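Local coordinates for TRAP dicarboxylate transporter, DctP subunit (Anaerococcus prevoti, PDB 4N91), which binds D-glucuronate, as either the alpha or the beta anomer, probably as the solute-binding component of a TRAP transporter, at residues L172-Q177 with L189-S194. Sequence-based numbering, arbitrary orientation.
With BDP (beta-D-glucopyranuronic acid), chain C.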
# COMPACT_ATOMS: atom_id res chain seq x y z
N LEU A 172 2.73 -17.85 -16.21
CA LEU A 172 1.67 -17.61 -15.21
C LEU A 172 1.07 -16.22 -15.42
O LEU A 172 1.72 -15.30 -15.95
CB LEU A 172 2.21 -17.68 -13.78
CG LEU A 172 2.87 -18.99 -13.34
CD1 LEU A 172 3.19 -18.92 -11.85
CD2 LEU A 172 1.99 -20.17 -13.66
N LYS A 173 -0.16 -16.07 -14.98
CA LYS A 173 -0.84 -14.78 -14.94
C LYS A 173 -0.93 -14.40 -13.47
O LYS A 173 -1.56 -15.12 -12.67
CB LYS A 173 -2.26 -14.91 -15.48
CG LYS A 173 -2.32 -15.29 -16.96
CD LYS A 173 -3.75 -15.28 -17.45
CE LYS A 173 -3.88 -15.87 -18.85
NZ LYS A 173 -5.26 -15.63 -19.39
N ILE A 174 -0.27 -13.31 -13.10
CA ILE A 174 -0.17 -12.90 -11.71
C ILE A 174 -0.91 -11.60 -11.54
O ILE A 174 -0.66 -10.65 -12.28
CB ILE A 174 1.29 -12.70 -11.29
CG1 ILE A 174 2.07 -14.01 -11.47
CG2 ILE A 174 1.39 -12.15 -9.89
CD1 ILE A 174 1.60 -15.16 -10.59
N ARG A 175 -1.82 -11.54 -10.57
CA ARG A 175 -2.54 -10.29 -10.31
C ARG A 175 -1.60 -9.26 -9.71
O ARG A 175 -0.75 -9.59 -8.85
CB ARG A 175 -3.73 -10.51 -9.38
CG ARG A 175 -4.50 -9.24 -9.06
CD ARG A 175 -4.00 -8.53 -7.79
NE ARG A 175 -4.70 -7.29 -7.54
CZ ARG A 175 -4.50 -6.55 -6.46
NH1 ARG A 175 -3.62 -6.95 -5.55
NH2 ARG A 175 -5.18 -5.42 -6.29
N VAL A 176 -1.74 -8.02 -10.18
CA VAL A 176 -1.08 -6.88 -9.58
C VAL A 176 -2.13 -5.77 -9.42
O VAL A 176 -3.26 -5.90 -9.87
CB VAL A 176 0.09 -6.37 -10.43
CG1 VAL A 176 1.16 -7.46 -10.50
CG2 VAL A 176 -0.38 -5.99 -11.82
N GLN A 177 -1.75 -4.72 -8.71
CA GLN A 177 -2.59 -3.54 -8.62
C GLN A 177 -2.57 -2.79 -9.94
O GLN A 177 -1.79 -3.12 -10.84
CB GLN A 177 -2.10 -2.65 -7.49
CG GLN A 177 -2.12 -3.36 -6.13
CD GLN A 177 -1.78 -2.40 -5.01
OE1 GLN A 177 -2.62 -1.62 -4.56
NE2 GLN A 177 -0.55 -2.45 -4.58
N LEU A 189 10.18 -10.04 -15.18
CA LEU A 189 10.23 -11.38 -14.59
C LEU A 189 9.82 -12.49 -15.56
O LEU A 189 9.73 -13.66 -15.17
CB LEU A 189 9.34 -11.42 -13.35
CG LEU A 189 9.84 -10.60 -12.17
CD1 LEU A 189 8.76 -10.42 -11.06
CD2 LEU A 189 11.07 -11.29 -11.58
N GLY A 190 9.55 -12.15 -16.82
CA GLY A 190 9.17 -13.14 -17.83
C GLY A 190 7.76 -13.67 -17.68
O GLY A 190 7.41 -14.72 -18.22
N SER A 191 6.93 -12.92 -16.97
CA SER A 191 5.59 -13.35 -16.60
C SER A 191 4.55 -12.44 -17.26
O SER A 191 4.86 -11.69 -18.21
CB SER A 191 5.50 -13.36 -15.08
OG SER A 191 4.35 -14.01 -14.61
N SER A 192 3.32 -12.47 -16.75
CA SER A 192 2.24 -11.68 -17.31
C SER A 192 1.44 -11.07 -16.15
O SER A 192 1.09 -11.78 -15.21
CB SER A 192 1.34 -12.56 -18.15
OG SER A 192 0.33 -11.78 -18.75
N ALA A 193 1.16 -9.77 -16.20
CA ALA A 193 0.37 -9.13 -15.16
C ALA A 193 -1.12 -9.09 -15.48
O ALA A 193 -1.52 -8.82 -16.61
CB ALA A 193 0.84 -7.72 -14.97
N SER A 194 -1.94 -9.25 -14.45
CA SER A 194 -3.36 -9.06 -14.55
C SER A 194 -3.78 -8.04 -13.53
O SER A 194 -4.09 -8.38 -12.40
CB SER A 194 -4.13 -10.36 -14.27
OG SER A 194 -3.98 -11.25 -15.34
C1 BDP C . -2.66 -4.32 0.46
C2 BDP C . -2.71 -2.87 0.62
C3 BDP C . -3.96 -2.33 -0.01
C4 BDP C . -4.02 -2.65 -1.40
C5 BDP C . -3.91 -4.12 -1.57
C6 BDP C . -3.81 -4.52 -3.06
O2 BDP C . -2.95 -2.73 2.07
O3 BDP C . -4.02 -0.87 0.18
O4 BDP C . -5.11 -2.19 -2.03
O5 BDP C . -2.68 -4.62 -0.93
O6A BDP C . -4.75 -4.13 -3.79
O1 BDP C . -1.31 -4.73 0.84
O6B BDP C . -2.96 -5.38 -3.40
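R175 and S194 pair across a short parallel two-stranded sheet, the two strands of a beta-alpha-beta unit joined by helix 180-188, and the R175 side chain reaches from this sheet to the bound sugar. Its guanidinium meets the sugar carboxylate end-on: NH1 of R175 donates to O6B of BDP at 2.7 Å, with an angle of 172° at the hydrogen, and NH2 of R175 to O6A of BDP at 2.8 Å, with C6 of BDP in the guanidinium plane. This two-pronged arginine-carboxylate pairing is characteristic of TRAP solute-binding proteins; R154 also bonds the ligand, and M196 O takes a further bond from NH2, helping to fix the group's rotation. CG of R175 lies anti to the backbone N (chi1 179°), and the bend at chi2 (-92°) turns the chain toward the ligand. Q177 lays its CD 3.5 Å from C6 of BDP while NE2 bonds S95; an alanine here would probably leave S95 without this partner and open a gap beside the carboxylate. Behind the site, backbone bonds hold the strands in parallel register: I174 N to S192 O at 2.9 Å and S194 N to I174 O at 2.9 Å. V176 N to S194 O is longer, at 3.3 Å, and S192 N to L172 O is weak. CA-H...O contacts accompany them, R175 CA lying 3.2 Å from S194 O. Packing follows the alternation of faces, I174 and A193 on the one covered by M186, K173, R175, S192 and S194 on the other. Beside M186, V176 CG2 rests 3.8 Å from A193 CB.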